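Local coordinates for Alr1585 protein (Nostoc sp., PDB 5C2I), which is a haem-containing dye-decolorizing (DyP-type) peroxidase that probably oxidises dyes and related substrates with hydrogen peroxide, at residues 59-62 with 63-66; 158-161 with 162-166; 168-171 with 172-176. The protein carries 1 engineered substitution. One frame throughout, in Å; residues are numbered along the deposited sequence.

Contact 1: residues 59-62 with 63-66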
loop_
_atom_site.group_PDB
_atom_site.type_symbol
_atom_site.label_atom_id
_atom_site.label_comp_id
_atom_site.label_asym_id
_atom_site.label_seq_id
_atom_site.Cartn_x
_atom_site.Cartn_y
_atom_site.Cartn_z
ATOM N N LYS A 59 14.521 -31.698 30.841
ATOM C CA LYS A 59 13.665 -32.680 30.208
ATOM C C LYS A 59 12.195 -32.345 30.406
ATOM O O LYS A 59 11.403 -32.499 29.445
ATOM C CB LYS A 59 13.963 -34.076 30.705
ATOM C CG LYS A 59 15.272 -34.611 30.180
ATOM C CD LYS A 59 15.543 -36.023 30.633
ATOM C CE LYS A 59 16.790 -36.581 29.951
ATOM N NZ LYS A 59 17.112 -37.930 30.423
ATOM N N GLN A 60 11.838 -31.879 31.600
ATOM C CA GLN A 60 10.470 -31.452 31.851
ATOM C C GLN A 60 10.076 -30.280 30.946
ATOM O O GLN A 60 8.942 -30.227 30.435
ATOM C CB GLN A 60 10.267 -31.080 33.319
ATOM C CG GLN A 60 10.407 -32.249 34.303
ATOM C CD GLN A 60 10.593 -31.799 35.753
ATOM O OE1 GLN A 60 10.405 -30.640 36.100
ATOM N NE2 GLN A 60 10.965 -32.741 36.608
ATOM N N TRP A 61 10.983 -29.330 30.775
ATOM C CA TRP A 61 10.719 -28.184 29.893
ATOM C C TRP A 61 10.505 -28.630 28.435
ATOM O O TRP A 61 9.543 -28.212 27.765
ATOM C CB TRP A 61 11.825 -27.116 29.968
ATOM C CG TRP A 61 11.432 -25.993 29.111
ATOM C CD1 TRP A 61 10.610 -24.951 29.466
ATOM C CD2 TRP A 61 11.692 -25.855 27.728
ATOM N NE1 TRP A 61 10.375 -24.161 28.379
ATOM C CE2 TRP A 61 11.009 -24.701 27.290
ATOM C CE3 TRP A 61 12.436 -26.596 26.805
ATOM C CZ2 TRP A 61 11.044 -24.265 25.955
ATOM C CZ3 TRP A 61 12.477 -26.158 25.468
ATOM C CH2 TRP A 61 11.775 -25.003 25.064
ATOM N N ILE A 62 11.404 -29.465 27.924
ATOM C CA ILE A 62 11.277 -29.957 26.550
ATOM C C ILE A 62 9.942 -30.679 26.371
ATOM O O ILE A 62 9.247 -30.494 25.367
ATOM C CB ILE A 62 12.456 -30.896 26.195
ATOM C CG1 ILE A 62 13.760 -30.087 26.130
ATOM C CG2 ILE A 62 12.222 -31.583 24.847
ATOM C CD1 ILE A 62 14.998 -30.953 26.038
ATOM N N GLN A 63 9.611 -31.531 27.338
ATOM C CA GLN A 63 8.344 -32.248 27.329
ATOM C C GLN A 63 7.168 -31.268 27.214
ATOM O O GLN A 63 6.246 -31.483 26.403
ATOM C CB GLN A 63 8.239 -33.118 28.570
ATOM C CG GLN A 63 6.933 -33.880 28.691
ATOM C CD GLN A 63 6.782 -34.629 30.023
ATOM O OE1 GLN A 63 6.972 -34.062 31.130
ATOM N NE2 GLN A 63 6.418 -35.866 29.945
ATOM N N SER A 64 7.184 -30.213 28.029
ATOM C CA SER A 64 6.065 -29.251 28.038
ATOM C C SER A 64 6.015 -28.528 26.705
ATOM O O SER A 64 4.938 -28.297 26.177
ATOM C CB SER A 64 6.145 -28.231 29.181
ATOM O OG SER A 64 7.200 -27.288 28.872
ATOM N N PHE A 65 7.182 -28.194 26.152
ATOM C CA PHE A 65 7.226 -27.547 24.839
ATOM C C PHE A 65 6.691 -28.432 23.723
ATOM O O PHE A 65 5.928 -27.971 22.867
ATOM C CB PHE A 65 8.650 -27.103 24.502
ATOM C CG PHE A 65 8.727 -26.265 23.263
ATOM C CD1 PHE A 65 8.347 -24.931 23.297
ATOM C CD2 PHE A 65 9.191 -26.781 22.099
ATOM C CE1 PHE A 65 8.397 -24.138 22.143
ATOM C CE2 PHE A 65 9.294 -25.986 20.955
ATOM C CZ PHE A 65 8.855 -24.663 20.974
ATOM N N ALA A 66 7.025 -29.707 23.762
ATOM C CA ALA A 66 6.482 -30.657 22.822
ATOM C C ALA A 66 4.982 -30.867 22.984
ATOM O O ALA A 66 4.281 -30.983 21.984
ATOM C CB ALA A 66 7.213 -31.985 22.954
HETATM O O HOH W 1 6.966 -31.393 31.704
#

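Contact 2: residues 158-161 with 162-166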
loop_
_atom_site.group_PDB
_atom_site.type_symbol
_atom_site.label_atom_id
_atom_site.label_comp_id
_atom_site.label_asym_id
_atom_site.label_seq_id
_atom_site.Cartn_x
_atom_site.Cartn_y
_atom_site.Cartn_z
ATOM N N ASP A 158 1.971 -13.084 11.804
ATOM C CA ASP A 158 1.753 -11.854 12.561
ATOM C C ASP A 158 3.013 -11.620 13.446
ATOM O O ASP A 158 3.194 -12.281 14.457
ATOM C CB ASP A 158 0.506 -11.990 13.425
ATOM C CG ASP A 158 0.212 -10.732 14.294
ATOM O OD1 ASP A 158 1.100 -9.943 14.631
ATOM O OD2 ASP A 158 -0.943 -10.576 14.743
ATOM N N ILE A 159 3.877 -10.711 13.015
ATOM C CA ILE A 159 5.180 -10.535 13.719
ATOM C C ILE A 159 4.994 -10.096 15.187
ATOM O O ILE A 159 5.611 -10.638 16.063
ATOM C CB ILE A 159 6.121 -9.587 12.930
ATOM C CG1 ILE A 159 7.488 -9.475 13.584
ATOM C CG2 ILE A 159 5.547 -8.189 12.771
ATOM C CD1 ILE A 159 8.192 -10.782 13.858
ATOM N N VAL A 160 4.102 -9.155 15.467
ATOM C CA VAL A 160 3.964 -8.654 16.851
ATOM C C VAL A 160 3.511 -9.770 17.776
ATOM O O VAL A 160 4.094 -9.996 18.828
ATOM C CB VAL A 160 3.004 -7.481 16.933
ATOM C CG1 VAL A 160 2.677 -7.157 18.388
ATOM C CG2 VAL A 160 3.600 -6.267 16.211
ATOM N N ASP A 161 2.520 -10.544 17.333
ATOM C CA ASP A 161 2.075 -11.695 18.106
ATOM C C ASP A 161 3.176 -12.736 18.290
ATOM O O ASP A 161 3.327 -13.283 19.385
ATOM C CB ASP A 161 0.906 -12.391 17.397
ATOM C CG ASP A 161 -0.012 -13.096 18.383
ATOM O OD1 ASP A 161 -0.392 -12.508 19.437
ATOM O OD2 ASP A 161 -0.318 -14.272 18.132
ATOM N N LEU A 162 3.930 -13.008 17.226
ATOM C CA LEU A 162 5.042 -13.942 17.292
ATOM C C LEU A 162 6.015 -13.525 18.414
ATOM O O LEU A 162 6.445 -14.356 19.224
ATOM C CB LEU A 162 5.774 -14.002 15.976
ATOM C CG LEU A 162 7.065 -14.825 15.935
ATOM C CD1 LEU A 162 6.840 -16.276 16.350
ATOM C CD2 LEU A 162 7.750 -14.754 14.559
ATOM N N LEU A 163 6.327 -12.229 18.459
ATOM C CA LEU A 163 7.273 -11.714 19.464
ATOM C C LEU A 163 6.722 -11.929 20.881
ATOM O O LEU A 163 7.491 -12.282 21.788
ATOM C CB LEU A 163 7.588 -10.247 19.237
ATOM C CG LEU A 163 8.242 -9.971 17.887
ATOM C CD1 LEU A 163 8.319 -8.468 17.638
ATOM C CD2 LEU A 163 9.622 -10.589 17.751
ATOM N N GLN A 164 5.428 -11.666 21.082
ATOM C CA GLN A 164 4.825 -11.837 22.387
ATOM C C GLN A 164 4.883 -13.290 22.849
ATOM O O GLN A 164 5.180 -13.594 24.016
ATOM C CB GLN A 164 3.360 -11.347 22.438
ATOM C CG GLN A 164 3.121 -9.944 21.881
ATOM C CD GLN A 164 4.072 -8.881 22.483
ATOM O OE1 GLN A 164 4.033 -8.617 23.682
ATOM N NE2 GLN A 164 4.863 -8.239 21.633
ATOM N N ILE A 165 4.526 -14.187 21.938
ATOM C CA ILE A 165 4.478 -15.595 22.252
ATOM C C ILE A 165 5.890 -16.094 22.560
ATOM O O ILE A 165 6.096 -16.816 23.518
ATOM C CB ILE A 165 3.847 -16.401 21.082
ATOM C CG1 ILE A 165 2.365 -16.099 21.068
ATOM C CG2 ILE A 165 4.068 -17.897 21.302
ATOM C CD1 ILE A 165 1.652 -16.558 19.812
ATOM N N VAL A 166 6.874 -15.666 21.769
ATOM C CA VAL A 166 8.254 -15.999 22.067
ATOM C C VAL A 166 8.676 -15.492 23.470
ATOM O O VAL A 166 9.283 -16.237 24.230
ATOM C CB VAL A 166 9.215 -15.476 20.997
ATOM C CG1 VAL A 166 10.651 -15.545 21.470
ATOM C CG2 VAL A 166 9.059 -16.296 19.721
#

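Contact 3: residues 168-171 with 172-176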
loop_
_atom_site.group_PDB
_atom_site.type_symbol
_atom_site.label_atom_id
_atom_site.label_comp_id
_atom_site.label_asym_id
_atom_site.label_seq_id
_atom_site.Cartn_x
_atom_site.Cartn_y
_atom_site.Cartn_z
ATOM N N GLN A 168 6.804 -15.004 26.028
ATOM C CA GLN A 168 6.177 -15.881 27.007
ATOM C C GLN A 168 6.915 -17.218 27.132
ATOM O O GLN A 168 7.253 -17.633 28.231
ATOM C CB GLN A 168 4.740 -16.149 26.606
ATOM C CG GLN A 168 3.947 -16.937 27.624
ATOM C CD GLN A 168 2.470 -16.999 27.250
ATOM O OE1 GLN A 168 1.963 -16.196 26.454
ATOM N NE2 GLN A 168 1.774 -17.965 27.810
ATOM N N ILE A 169 7.171 -17.862 26.007
ATOM C CA ILE A 169 7.886 -19.131 25.984
ATOM C C ILE A 169 9.243 -19.013 26.693
ATOM O O ILE A 169 9.622 -19.898 27.479
ATOM C CB ILE A 169 8.086 -19.644 24.530
ATOM C CG1 ILE A 169 6.749 -20.114 23.961
ATOM C CG2 ILE A 169 9.171 -20.708 24.472
ATOM C CD1 ILE A 169 6.762 -20.263 22.473
ATOM N N THR A 170 9.964 -17.912 26.460
ATOM C CA THR A 170 11.303 -17.786 26.992
ATOM C C THR A 170 11.383 -17.610 28.521
ATOM O O THR A 170 12.467 -17.778 29.084
ATOM C CB THR A 170 12.134 -16.705 26.277
ATOM O OG1 THR A 170 11.459 -15.445 26.339
ATOM C CG2 THR A 170 12.324 -17.087 24.821
ATOM N N GLN A 171 10.287 -17.264 29.182
ATOM C CA GLN A 171 10.344 -17.076 30.618
ATOM C C GLN A 171 10.738 -18.339 31.337
ATOM O O GLN A 171 11.659 -18.296 32.155
ATOM C CB GLN A 171 9.030 -16.554 31.188
ATOM C CG GLN A 171 8.763 -15.125 30.745
ATOM C CD GLN A 171 8.112 -14.304 31.821
ATOM O OE1 GLN A 171 8.600 -14.249 32.959
ATOM N NE2 GLN A 171 7.061 -13.621 31.468
ATOM N N LYS A 172 10.057 -19.449 31.044
ATOM C CA LYS A 172 10.406 -20.703 31.710
ATOM C C LYS A 172 11.668 -21.266 31.095
ATOM O O LYS A 172 12.456 -21.901 31.774
ATOM C CB LYS A 172 9.262 -21.706 31.647
ATOM C CG LYS A 172 8.170 -21.363 32.653
ATOM C CD LYS A 172 7.235 -22.522 32.951
ATOM C CE LYS A 172 6.338 -22.153 34.122
ATOM N NZ LYS A 172 5.218 -23.120 34.328
ATOM N N LEU A 173 11.863 -21.016 29.808
ATOM C CA LEU A 173 13.042 -21.538 29.132
ATOM C C LEU A 173 14.342 -21.025 29.761
ATOM O O LEU A 173 15.307 -21.773 29.917
ATOM C CB LEU A 173 12.989 -21.211 27.643
ATOM C CG LEU A 173 14.141 -21.618 26.738
ATOM C CD1 LEU A 173 14.460 -23.098 26.848
ATOM C CD2 LEU A 173 13.829 -21.294 25.297
ATOM N N ARG A 174 14.378 -19.735 30.083
ATOM C CA ARG A 174 15.582 -19.116 30.614
ATOM C C ARG A 174 15.985 -19.695 31.949
ATOM O O ARG A 174 17.142 -19.562 32.343
ATOM C CB ARG A 174 15.400 -17.613 30.790
ATOM C CG ARG A 174 15.523 -16.831 29.508
ATOM C CD ARG A 174 15.346 -15.324 29.742
ATOM N NE ARG A 174 15.387 -14.662 28.441
ATOM C CZ ARG A 174 14.378 -14.047 27.835
ATOM N NH1 ARG A 174 13.154 -13.916 28.424
ATOM N NH2 ARG A 174 14.612 -13.546 26.607
ATOM N N GLN A 175 15.042 -20.302 32.665
ATOM C CA GLN A 175 15.369 -20.915 33.954
ATOM C C GLN A 175 16.326 -22.081 33.771
ATOM O O GLN A 175 17.150 -22.351 34.638
ATOM C CB GLN A 175 14.093 -21.417 34.647
ATOM C CG GLN A 175 13.104 -20.314 34.994
ATOM C CD GLN A 175 13.627 -19.413 36.112
ATOM O OE1 GLN A 175 13.885 -18.229 35.903
ATOM N NE2 GLN A 175 13.811 -19.986 37.292
ATOM N N ILE A 176 16.207 -22.757 32.628
ATOM C CA ILE A 176 16.938 -24.009 32.401
ATOM C C ILE A 176 17.950 -23.980 31.245
ATOM O O ILE A 176 18.637 -24.969 31.000
ATOM C CB ILE A 176 15.948 -25.205 32.268
ATOM C CG1 ILE A 176 14.869 -24.996 31.193
ATOM C CG2 ILE A 176 15.223 -25.401 33.590
ATOM C CD1 ILE A 176 15.305 -25.407 29.797
HETATM O O HOH W 2 7.315 -19.484 30.025
HETATM O O HOH W 3 12.427 -13.500 24.701
HETATM O O HOH W 4 12.802 -16.318 33.357
#

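Contact 1: residues 59-62 with 63-66
W61 lays the six-membered part of its indole alongside F65, one turn further along helix 55-68. The methylene CB of F65 sits over the indole face, 4.0 Å from the centroid of the six-membered ring of W61, a CH-pi contact. The rings themselves are nearly parallel, with planes at 18°, but slid so far that they barely overlap. CH2 of W61 comes 3.8 Å from CG of F65. In both residues CG is anti to the backbone N, chi1 -177° in W61 and -172° in F65, which sends the two rings the same way.

The carbonyl O of W61 holds two donors. F65 N binds W61 O at 2.9 Å as part of the helix. The hydroxyl OG of S64 donates to W61 O at 2.8 Å. Water 1 donates to Q60 O at 2.6 Å and to OE1 of Q63 at 2.7 Å. NE2 of Q63 is bound to the backbone O of K465.

Buried aromatic carbon thus lies beside a hydroxyl whose proton goes back into the helix. S64 places its hydroxyl over a face of the indole without leaving its donor unused, while a water ties the amide of Q63 to the backbone.

Contact 2: residues 158-161 with 162-166
D158 meets L162 through its backbone O, which accepts L162 N at 3.0 Å in the first turn of helix 159-176. D158 is also the N-cap. Its OD1 accepts D161 N at 3.1 Å, an almost straight bond (178°) that reaches the carboxylate from above its plane. The negative charge at the helix start would probably be favoured by the helix dipole.

I159 has CG1 anti to its backbone N (chi1 -176°), and the chain end turns back to the helix. CD1 of I159 lies 4.1 Å from both CD2 of L162 and CG of L163. V160 runs side by side with Q164. The backbone O of V160 takes Q164 N at 3.1 Å and, weakly, Q164 NE2 at 3.4 Å, because the Q164 chain bends at chi2. The amide is held mainly by the second subunit: OE1 of Q164 accepts from G370 N and NE2 donates to D184 O of that chain. D161 turns OD2 against the methyl CD1 of I165, 3.5 Å away, an apolar neighbour for a charged group.

L162 packs on strands 42-50 and 150-156, and L163 on strand 177-189. V160 and Q164 face the second subunit, where F186 and Y369 of that chain meet them.

Contact 3: residues 168-171 with 172-176
The last turns of helix 159-176, in the alpha+beta barrel domain, carry this contact. R174 reaches back one turn over T170. Its chain is extended from CG to NE and brings the guanidinium across the threonine, with T170 CB over one face of the group, 3.8 Å from R174 CZ. R174 NH1 is 3.1 Å from T170 OG1, but the angle is too poor for a hydrogen bond. Water 3 joins the two instead, at 2.7 Å from T170 OG1 and accepting from R174 NH2 at 2.9 Å. T170 OG1 is also bound to the backbone O of V166 and of N167. A leucine in place of R174 would probably leave water 3 without its NH2 donor and strip the flat cover from T170 CB.

The backbone is looser beside it. R174 N binds T170 O at 2.9 Å, but L173 N to I169 O is weak at 3.4 Å. Q168 O and K172 N are 4.4 Å apart, too far for the helical bond, and water 2 bridges them, donating to Q168 O and accepting from K172 N.

L173 and T170 face strand 42-50, and L173 and I176 rest on helix 55-68. Q171 bonds E141 and G143 of the second subunit, and R174 packs on V180 of that chain.

In the fold
All three contacts are short runs of about two helical turns, packed on the antiparallel sheet of the first DyP domain. Contacts 2 and 3 share helix 159-176, near its start and its end, and both touch the second subunit. Contact 1, on helix 55-68, meets no other chain of the assembly. Contacts 1 and 3 touch: W61 CZ2 lies 3.7 Å from L173 CD1, joining the two helices. All are partly buried. Contact 1 has four buried residues and one exposed, contact 3 three of each, contact 2 two and none. Aromatic packing marks contact 1, a capping carboxylate and aliphatic groups contact 2. Contact 3 has an arginine laid over a threonine, and waters that replace direct bonds.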